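Local coordinates for signal recognition 54 kDa protein (Pyrococcus furiosus, PDB 3DM5), which belongs to the SRP54 family of signal recognition particle proteins, which join a helical bundle, a P-loop NTPase-type domain and a signal peptide binding domain, at residues R54-R59 and I76-E81; F328-M333 and D417-M422; G132-D137 and D184-D189. All blocks are in the same frame, centred on the assembly; numbering follows the deposited sequence.

Contact 1: residues R54-R59 and I76-E81; sequences REIQRR and IKIVYE
Helical segments 54-59 and 76-81 pack antiparallel, at 155° with axes 9.8 Å apart, and Ile56 and Val79 bring their CA atoms nearest, at 6.5 Å. On the buried side, Ile56 CG2 meets Val79 CG2 at 4.1 Å. Ile78 fits against the root of Arg59: its CG2 lies 3.8 Å from Arg59 CB, while its CD1 rests near the Arg59 carbonyl oxygen. The two side chains run alongside each other in opposing directions, with Ile78 CG2 also over one face of the guanidinium, toward its rim. The Arg59 chain is bent at chi3 (53°), which turns NE off the extended line. Glu81 approaches the guanidinium edge, and the carboxylate and guanidinium planes stand 72° apart. Arg59 NH2 donates to Glu81 OE2 at 3.3 Å, with the oxygen in the guanidinium plane but the donor above the carboxylate plane. Lys77 NZ reaches the same OE2 at 2.6 Å from the opposite face. One oxygen is thus gripped by two cations, which probably eases the repulsion between Arg59 NH2 and Lys77 NZ, 4.5 Å apart. Arg59 has further salt bridges to Glu82 through NH1 and to Glu63 through NE. Lys77 also pairs with Glu318 of the second subunit. This is an antiparallel helix pair of the SRP54 helical bundle domain, apolar inside and bordered by a salt-bridge network.

Contact 2: residues F328-M333 and D417-M422; sequences FTLKDM and DQYRQM
Phe328 and Tyr419 meet rim to rim where the start of one helix packs on another in the helical signal peptide binding domain. Their planes are only 10° apart, yet neither ring lies over the other. Phe328 CD2 comes to 3.4 Å from Tyr419 CE2. The Tyr419 hydroxyl donates to Phe328 O at 2.7 Å, in the plane of the tyrosine ring, so the ring is tied to the backbone just before helix 330-341. Leu330 CG lies over one face of the same ring. Met422 CE touches Phe328 CZ at 3.7 Å. Met333 crosses Met422 at about a right angle; its CG, anti to the backbone N (chi1 -172°), lies 3.7 Å from Met422 SD. Met333 SD touches Tyr419 CA and CB.

Farther out, Phe323 stacks edge-to-face with Phe328, and Met379 and Leu415 touch both Leu330 and Met333. Thr329, the N-cap, and Asp332 form a capping box. Thr329 N shares a peptide group with Phe328 O, so its bond to Asp332 OD1, at 3.0 Å, helps hold that carbonyl. In return, Asp332 N donates almost straight to Thr329 OG1, at 3.1 Å.

Contact 3: residues G132-D137 and D184-D189; sequences GVVCSD and DIIIVD
The backbone carbonyl of Asp189 is a flat group held by two donors of Ser136, both on the same face of its plane. Ser136 N is 2.8 Å from Asp189 O and tilted 23° from the plane. Ser136 OG, set between its own backbone N and carbonyl carbon, lies 3.2 Å from that O and higher above the plane, at 52°. The carboxylates of Asp137 and Asp189 are near neighbours, with their OD2 atoms 4.2 Å apart. Asp189 OD2 also lies 3.8 Å from Asp137 CB and close to Cys135 SG. Lys113 of the probable P-loop makes long, weak ion pairs with both acids.

Behind this end, strands 132-135 and 185-189 run parallel at 20°. Gly132 N donates to Ile185 O, Ile187 N to Gly132 O, Val134 N to Ile187 O and Asp189 N to Val134 O, all at 2.8 to 2.9 Å.

On one face of the sheet stand Val133, Cys135, Ile187 and Asp189, met by helices 113-125 and 142-151. On the other, the two methyls of Val134 are shared out: CG2 meets Ile186 CG2 at 3.8 Å, and CG1 lies beside Val188 CG1 at 4.1 Å. Helix 167-180 touches Val188 and Ser136 there. At the edges of the pair, strand 157-159 flanks 131-135 and strand 101-106 flanks 185-189. The parallel sheet between helices is that of the P-loop NTPase fold; Asp189 at a strand end and Asp137 just past one lie near the probable P-loop, and Asp137 is close to the bound GDP.

Overall arrangement
The three contacts fall in three different parts of the chain. Contact 1 belongs to the helical bundle, contact 3 to the P-loop NTPase-type domain and contact 2 to the signal peptide binding domain. Contact 3 lies close to the ligand: the Asp137 side chain is about 5 Å from a bound GDP. Its centre is about 43 Å from that of contact 1 and about 75 Å from that of contact 2, which lies on the opposite side of the chain's centre. Contacts 1 and 2 have centres about 49 Å apart and do not touch, but both reach the second subunit. Residues 132-137 and 184-189 meet no other protein chain.

Contact 1: residues R54-R59 and I76-E81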
loop_
_atom_site.group_PDB
_atom_site.type_symbol
_atom_site.label_atom_id
_atom_site.label_comp_id
_atom_site.label_asym_id
_atom_site.label_seq_id
_atom_site.Cartn_x
_atom_site.Cartn_y
_atom_site.Cartn_z
ATOM N N ARG A 54 -25.268 -12.837 0.903
ATOM C CA ARG A 54 -26.650 -12.889 0.445
ATOM C C ARG A 54 -27.573 -13.061 1.635
ATOM O O ARG A 54 -28.693 -12.555 1.641
ATOM C CB ARG A 54 -26.868 -14.014 -0.564
ATOM C CG ARG A 54 -26.415 -13.669 -1.981
ATOM C CD ARG A 54 -26.683 -14.822 -2.939
ATOM N NE ARG A 54 -25.964 -14.663 -4.200
ATOM C CZ ARG A 54 -26.414 -13.960 -5.236
ATOM N NH1 ARG A 54 -27.586 -13.344 -5.161
ATOM N NH2 ARG A 54 -25.695 -13.871 -6.347
ATOM N N GLU A 55 -27.098 -13.774 2.647
ATOM C CA GLU A 55 -27.856 -13.931 3.881
ATOM C C GLU A 55 -27.877 -12.615 4.660
ATOM O O GLU A 55 -28.908 -12.211 5.211
ATOM C CB GLU A 55 -27.257 -15.047 4.739
ATOM C CG GLU A 55 -27.818 -15.122 6.148
ATOM C CD GLU A 55 -29.281 -15.555 6.194
ATOM O OE1 GLU A 55 -29.853 -15.599 7.309
ATOM O OE2 GLU A 55 -29.859 -15.851 5.121
ATOM N N ILE A 56 -26.729 -11.948 4.702
ATOM C CA ILE A 56 -26.633 -10.664 5.384
ATOM C C ILE A 56 -27.512 -9.632 4.704
ATOM O O ILE A 56 -28.242 -8.914 5.373
ATOM C CB ILE A 56 -25.186 -10.134 5.468
ATOM C CG1 ILE A 56 -24.318 -11.083 6.294
ATOM C CG2 ILE A 56 -25.165 -8.734 6.082
ATOM C CD1 ILE A 56 -22.921 -10.538 6.572
ATOM N N GLN A 57 -27.440 -9.570 3.378
ATOM C CA GLN A 57 -28.275 -8.653 2.606
ATOM C C GLN A 57 -29.752 -8.885 2.887
ATOM O O GLN A 57 -30.502 -7.935 3.145
ATOM C CB GLN A 57 -28.033 -8.836 1.114
ATOM C CG GLN A 57 -28.436 -7.638 0.265
ATOM C CD GLN A 57 -28.035 -7.825 -1.184
ATOM O OE1 GLN A 57 -28.438 -8.794 -1.827
ATOM N NE2 GLN A 57 -27.224 -6.908 -1.702
ATOM N N ARG A 58 -30.146 -10.156 2.826
ATOM C CA ARG A 58 -31.519 -10.583 3.026
ATOM C C ARG A 58 -32.028 -10.204 4.416
ATOM O O ARG A 58 -33.016 -9.483 4.542
ATOM C CB ARG A 58 -31.619 -12.088 2.784
ATOM C CG ARG A 58 -32.937 -12.745 3.148
ATOM C CD ARG A 58 -32.759 -14.262 3.193
ATOM N NE ARG A 58 -33.633 -14.907 4.172
ATOM C CZ ARG A 58 -33.596 -14.682 5.484
ATOM N NH1 ARG A 58 -32.742 -13.800 5.991
ATOM N NH2 ARG A 58 -34.430 -15.327 6.293
ATOM N N ARG A 59 -31.345 -10.665 5.459
ATOM C CA ARG A 59 -31.739 -10.320 6.823
ATOM C C ARG A 59 -31.840 -8.807 7.061
ATOM O O ARG A 59 -32.720 -8.348 7.775
ATOM C CB ARG A 59 -30.787 -10.950 7.852
ATOM C CG ARG A 59 -30.784 -12.471 7.869
ATOM C CD ARG A 59 -30.050 -13.019 9.088
ATOM N NE ARG A 59 -30.575 -12.451 10.328
ATOM C CZ ARG A 59 -29.947 -12.493 11.500
ATOM N NH1 ARG A 59 -28.761 -13.068 11.603
ATOM N NH2 ARG A 59 -30.503 -11.951 12.572
ATOM N N ILE A 76 -25.795 -3.942 12.659
ATOM C CA ILE A 76 -24.548 -4.245 13.319
ATOM C C ILE A 76 -24.681 -5.643 13.892
ATOM O O ILE A 76 -23.757 -6.438 13.799
ATOM C CB ILE A 76 -24.284 -3.279 14.474
ATOM C CG1 ILE A 76 -24.442 -1.822 14.028
ATOM C CG2 ILE A 76 -22.914 -3.513 15.065
ATOM C CD1 ILE A 76 -23.248 -1.261 13.414
ATOM N N LYS A 77 -25.842 -5.937 14.480
ATOM C CA LYS A 77 -26.109 -7.246 15.086
ATOM C C LYS A 77 -26.126 -8.382 14.065
ATOM O O LYS A 77 -25.517 -9.424 14.280
ATOM C CB LYS A 77 -27.437 -7.226 15.845
ATOM C CG LYS A 77 -27.596 -8.345 16.874
ATOM C CD LYS A 77 -28.345 -9.541 16.318
ATOM C CE LYS A 77 -28.639 -10.545 17.423
ATOM N NZ LYS A 77 -29.357 -11.764 16.945
ATOM N N ILE A 78 -26.842 -8.180 12.967
ATOM C CA ILE A 78 -26.893 -9.160 11.887
ATOM C C ILE A 78 -25.493 -9.553 11.374
ATOM O O ILE A 78 -25.159 -10.733 11.291
ATOM C CB ILE A 78 -27.726 -8.631 10.709
ATOM C CG1 ILE A 78 -29.170 -8.375 11.163
ATOM C CG2 ILE A 78 -27.670 -9.613 9.562
ATOM C CD1 ILE A 78 -30.063 -7.737 10.102
ATOM N N VAL A 79 -24.683 -8.556 11.034
ATOM C CA VAL A 79 -23.310 -8.789 10.612
ATOM C C VAL A 79 -22.511 -9.589 11.653
ATOM O O VAL A 79 -21.823 -10.534 11.302
ATOM C CB VAL A 79 -22.587 -7.450 10.305
ATOM C CG1 VAL A 79 -21.084 -7.639 10.098
ATOM C CG2 VAL A 79 -23.177 -6.810 9.101
ATOM N N TYR A 80 -22.577 -9.204 12.923
ATOM C CA TYR A 80 -21.792 -9.875 13.952
ATOM C C TYR A 80 -22.168 -11.335 14.054
ATOM O O TYR A 80 -21.312 -12.195 14.251
ATOM C CB TYR A 80 -22.017 -9.225 15.298
ATOM C CG TYR A 80 -21.504 -10.028 16.463
ATOM C CD1 TYR A 80 -22.367 -10.544 17.420
ATOM C CD2 TYR A 80 -20.155 -10.247 16.628
ATOM C CE1 TYR A 80 -21.885 -11.259 18.514
ATOM C CE2 TYR A 80 -19.667 -10.961 17.716
ATOM C CZ TYR A 80 -20.531 -11.466 18.652
ATOM O OH TYR A 80 -20.022 -12.184 19.718
ATOM N N GLU A 81 -23.464 -11.595 13.915
ATOM C CA GLU A 81 -24.039 -12.913 14.133
ATOM C C GLU A 81 -23.779 -13.836 12.949
ATOM O O GLU A 81 -23.448 -15.015 13.115
ATOM C CB GLU A 81 -25.537 -12.772 14.421
ATOM C CG GLU A 81 -26.362 -14.035 14.255
ATOM C CD GLU A 81 -27.840 -13.789 14.522
ATOM O OE1 GLU A 81 -28.625 -14.765 14.446
ATOM O OE2 GLU A 81 -28.209 -12.618 14.805
#

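Contact 2: residues F328-M333 and D417-M422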
loop_
_atom_site.group_PDB
_atom_site.type_symbol
_atom_site.label_atom_id
_atom_site.label_comp_id
_atom_site.label_asym_id
_atom_site.label_seq_id
_atom_site.Cartn_x
_atom_site.Cartn_y
_atom_site.Cartn_z
ATOM N N PHE A 328 -7.183 36.566 23.062
ATOM C CA PHE A 328 -8.275 35.627 22.870
ATOM C C PHE A 328 -9.077 36.152 21.685
ATOM O O PHE A 328 -9.331 37.354 21.587
ATOM C CB PHE A 328 -9.101 35.555 24.161
ATOM C CG PHE A 328 -10.442 34.878 24.025
ATOM C CD1 PHE A 328 -10.566 33.515 24.226
ATOM C CD2 PHE A 328 -11.587 35.615 23.768
ATOM C CE1 PHE A 328 -11.803 32.879 24.132
ATOM C CE2 PHE A 328 -12.824 34.991 23.672
ATOM C CZ PHE A 328 -12.932 33.614 23.857
ATOM N N THR A 329 -9.437 35.265 20.761
ATOM C CA THR A 329 -10.038 35.693 19.503
ATOM C C THR A 329 -11.376 35.039 19.253
ATOM O O THR A 329 -11.797 34.130 19.981
ATOM C CB THR A 329 -9.148 35.358 18.290
ATOM O OG1 THR A 329 -9.248 33.957 17.999
ATOM C CG2 THR A 329 -7.685 35.729 18.551
ATOM N N LEU A 330 -12.033 35.511 18.199
ATOM C CA LEU A 330 -13.310 34.966 17.767
ATOM C C LEU A 330 -13.156 33.524 17.331
ATOM O O LEU A 330 -14.113 32.756 17.352
ATOM C CB LEU A 330 -13.881 35.805 16.628
ATOM C CG LEU A 330 -14.795 36.939 17.084
ATOM C CD1 LEU A 330 -14.541 38.188 16.269
ATOM C CD2 LEU A 330 -16.235 36.492 16.966
ATOM N N LYS A 331 -11.942 33.167 16.933
ATOM C CA LYS A 331 -11.641 31.797 16.554
ATOM C C LYS A 331 -11.592 30.935 17.813
ATOM O O LYS A 331 -12.183 29.859 17.865
ATOM C CB LYS A 331 -10.306 31.733 15.815
ATOM C CG LYS A 331 -10.311 30.828 14.595
ATOM C CD LYS A 331 -10.417 31.618 13.295
ATOM C CE LYS A 331 -9.041 31.899 12.703
ATOM N NZ LYS A 331 -8.546 30.771 11.865
ATOM N N ASP A 332 -10.884 31.426 18.828
ATOM C CA ASP A 332 -10.845 30.775 20.136
ATOM C C ASP A 332 -12.243 30.534 20.735
ATOM O O ASP A 332 -12.503 29.470 21.296
ATOM C CB ASP A 332 -10.000 31.596 21.100
ATOM C CG ASP A 332 -8.534 31.610 20.722
ATOM O OD1 ASP A 332 -7.898 32.686 20.797
ATOM O OD2 ASP A 332 -8.013 30.540 20.346
ATOM N N MET A 333 -13.131 31.520 20.615
ATOM C CA MET A 333 -14.507 31.393 21.089
ATOM C C MET A 333 -15.313 30.413 20.227
ATOM O O MET A 333 -15.942 29.487 20.741
ATOM C CB MET A 333 -15.193 32.760 21.119
ATOM C CG MET A 333 -16.565 32.753 21.784
ATOM S SD MET A 333 -17.634 34.126 21.288
ATOM C CE MET A 333 -18.115 33.605 19.646
ATOM N N ASP A 417 -20.923 40.702 21.920
ATOM C CA ASP A 417 -21.034 40.926 23.352
ATOM C C ASP A 417 -20.567 39.680 24.071
ATOM O O ASP A 417 -19.723 39.751 24.965
ATOM C CB ASP A 417 -22.465 41.292 23.740
ATOM C CG ASP A 417 -22.805 42.735 23.406
ATOM O OD1 ASP A 417 -21.872 43.561 23.288
ATOM O OD2 ASP A 417 -24.005 43.048 23.259
ATOM N N GLN A 418 -21.100 38.538 23.653
ATOM C CA GLN A 418 -20.668 37.252 24.187
ATOM C C GLN A 418 -19.153 37.134 24.166
ATOM O O GLN A 418 -18.539 36.700 25.143
ATOM C CB GLN A 418 -21.270 36.105 23.381
ATOM C CG GLN A 418 -21.062 34.766 24.035
ATOM C CD GLN A 418 -21.690 34.719 25.404
ATOM O OE1 GLN A 418 -22.906 34.855 25.540
ATOM N NE2 GLN A 418 -20.868 34.537 26.430
ATOM N N TYR A 419 -18.554 37.517 23.042
ATOM C CA TYR A 419 -17.108 37.459 22.901
ATOM C C TYR A 419 -16.438 38.347 23.946
ATOM O O TYR A 419 -15.650 37.869 24.763
ATOM C CB TYR A 419 -16.678 37.845 21.478
ATOM C CG TYR A 419 -15.210 38.197 21.366
ATOM C CD1 TYR A 419 -14.813 39.511 21.204
ATOM C CD2 TYR A 419 -14.220 37.217 21.444
ATOM C CE1 TYR A 419 -13.485 39.850 21.114
ATOM C CE2 TYR A 419 -12.881 37.551 21.357
ATOM C CZ TYR A 419 -12.523 38.872 21.191
ATOM O OH TYR A 419 -11.200 39.238 21.095
ATOM N N ARG A 420 -16.775 39.633 23.921
ATOM C CA ARG A 420 -16.222 40.607 24.857
ATOM C C ARG A 420 -16.385 40.143 26.307
ATOM O O ARG A 420 -15.510 40.379 27.151
ATOM C CB ARG A 420 -16.871 41.981 24.643
ATOM N N GLN A 421 -17.503 39.476 26.585
ATOM C CA GLN A 421 -17.755 38.928 27.912
ATOM C C GLN A 421 -16.691 37.893 28.260
ATOM O O GLN A 421 -15.959 38.044 29.243
ATOM C CB GLN A 421 -19.151 38.298 27.984
ATOM C CG GLN A 421 -19.482 37.666 29.342
ATOM C CD GLN A 421 -20.838 36.959 29.374
ATOM O OE1 GLN A 421 -21.280 36.380 28.378
ATOM N NE2 GLN A 421 -21.494 36.993 30.535
ATOM N N MET A 422 -16.607 36.844 27.443
ATOM C CA MET A 422 -15.641 35.771 27.661
ATOM C C MET A 422 -14.217 36.298 27.676
ATOM O O MET A 422 -13.376 35.810 28.422
ATOM C CB MET A 422 -15.778 34.691 26.597
ATOM C CG MET A 422 -17.022 33.846 26.718
ATOM S SD MET A 422 -17.040 32.558 25.452
ATOM C CE MET A 422 -15.459 31.769 25.760
#

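Contact 3: residues G132-D137 and D184-D189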
loop_
_atom_site.group_PDB
_atom_site.type_symbol
_atom_site.label_atom_id
_atom_site.label_comp_id
_atom_site.label_asym_id
_atom_site.label_seq_id
_atom_site.Cartn_x
_atom_site.Cartn_y
_atom_site.Cartn_z
ATOM N N GLY A 132 3.420 -34.874 29.148
ATOM C CA GLY A 132 4.506 -35.509 28.438
ATOM C C GLY A 132 4.258 -35.426 26.944
ATOM O O GLY A 132 3.124 -35.566 26.489
ATOM N N VAL A 133 5.302 -35.175 26.171
ATOM C CA VAL A 133 5.166 -35.248 24.734
ATOM C C VAL A 133 5.972 -36.424 24.257
ATOM O O VAL A 133 7.028 -36.746 24.806
ATOM C CB VAL A 133 5.569 -33.919 23.966
ATOM C CG1 VAL A 133 5.507 -32.701 24.880
ATOM C CG2 VAL A 133 6.939 -34.046 23.308
ATOM N N VAL A 134 5.449 -37.065 23.228
ATOM C CA VAL A 134 6.069 -38.219 22.620
ATOM C C VAL A 134 6.350 -37.827 21.197
ATOM O O VAL A 134 5.428 -37.506 20.454
ATOM C CB VAL A 134 5.093 -39.414 22.583
ATOM C CG1 VAL A 134 5.646 -40.558 21.699
ATOM C CG2 VAL A 134 4.803 -39.886 23.982
ATOM N N CYS A 135 7.614 -37.858 20.809
ATOM C CA CYS A 135 7.980 -37.513 19.447
ATOM C C CYS A 135 8.153 -38.768 18.588
ATOM O O CYS A 135 9.198 -39.416 18.636
ATOM C CB CYS A 135 9.259 -36.689 19.448
ATOM S SG CYS A 135 9.987 -36.438 17.829
ATOM N N SER A 136 7.130 -39.111 17.809
ATOM C CA SER A 136 7.230 -40.267 16.933
ATOM C C SER A 136 7.437 -39.844 15.484
ATOM O O SER A 136 7.059 -40.554 14.559
ATOM C CB SER A 136 6.005 -41.181 17.081
ATOM O OG SER A 136 4.810 -40.538 16.676
ATOM N N ASP A 137 8.041 -38.670 15.303
ATOM C CA ASP A 137 8.295 -38.096 13.979
ATOM C C ASP A 137 9.573 -38.673 13.401
ATOM O O ASP A 137 10.663 -38.135 13.611
ATOM C CB ASP A 137 8.399 -36.563 14.057
ATOM C CG ASP A 137 8.353 -35.881 12.681
ATOM O OD1 ASP A 137 8.404 -36.584 11.656
ATOM O OD2 ASP A 137 8.264 -34.628 12.629
ATOM N N ASP A 184 -0.776 -36.353 33.287
ATOM C CA ASP A 184 -2.185 -36.109 33.020
ATOM C C ASP A 184 -2.430 -36.062 31.511
ATOM O O ASP A 184 -3.429 -36.570 31.013
ATOM C CB ASP A 184 -2.597 -34.760 33.610
ATOM C CG ASP A 184 -2.469 -34.706 35.122
ATOM O OD1 ASP A 184 -1.832 -33.748 35.635
ATOM O OD2 ASP A 184 -3.023 -35.604 35.793
ATOM N N ILE A 185 -1.522 -35.424 30.783
ATOM C CA ILE A 185 -1.736 -35.201 29.357
ATOM C C ILE A 185 -0.538 -35.671 28.550
ATOM O O ILE A 185 0.605 -35.355 28.880
ATOM C CB ILE A 185 -2.092 -33.708 29.031
ATOM C CG1 ILE A 185 -3.387 -33.314 29.752
ATOM C CG2 ILE A 185 -2.249 -33.493 27.522
ATOM C CD1 ILE A 185 -3.848 -31.918 29.513
ATOM N N ILE A 186 -0.807 -36.454 27.513
ATOM C CA ILE A 186 0.236 -36.856 26.588
ATOM C C ILE A 186 -0.064 -36.328 25.181
ATOM O O ILE A 186 -1.149 -36.578 24.637
ATOM C CB ILE A 186 0.384 -38.378 26.509
ATOM C CG1 ILE A 186 0.502 -38.979 27.905
ATOM C CG2 ILE A 186 1.600 -38.741 25.679
ATOM C CD1 ILE A 186 0.534 -40.500 27.906
ATOM N N ILE A 187 0.900 -35.600 24.609
ATOM C CA ILE A 187 0.783 -35.096 23.249
ATOM C C ILE A 187 1.744 -35.842 22.354
ATOM O O ILE A 187 2.938 -35.877 22.623
ATOM C CB ILE A 187 1.083 -33.604 23.172
ATOM C CG1 ILE A 187 0.010 -32.842 23.935
ATOM C CG2 ILE A 187 1.097 -33.166 21.719
ATOM C CD1 ILE A 187 0.512 -31.684 24.688
ATOM N N VAL A 188 1.202 -36.448 21.303
ATOM C CA VAL A 188 1.965 -37.302 20.404
ATOM C C VAL A 188 2.150 -36.639 19.046
ATOM O O VAL A 188 1.180 -36.321 18.352
ATOM C CB VAL A 188 1.279 -38.669 20.182
ATOM C CG1 VAL A 188 2.260 -39.629 19.541
ATOM C CG2 VAL A 188 0.730 -39.219 21.501
ATOM N N ASP A 189 3.413 -36.439 18.698
ATOM C CA ASP A 189 3.844 -35.727 17.514
ATOM C C ASP A 189 4.232 -36.763 16.471
ATOM O O ASP A 189 5.301 -37.363 16.556
ATOM C CB ASP A 189 5.067 -34.852 17.870
ATOM C CG ASP A 189 5.679 -34.155 16.660
ATOM O OD1 ASP A 189 4.915 -33.686 15.796
ATOM O OD2 ASP A 189 6.916 -34.071 16.570
#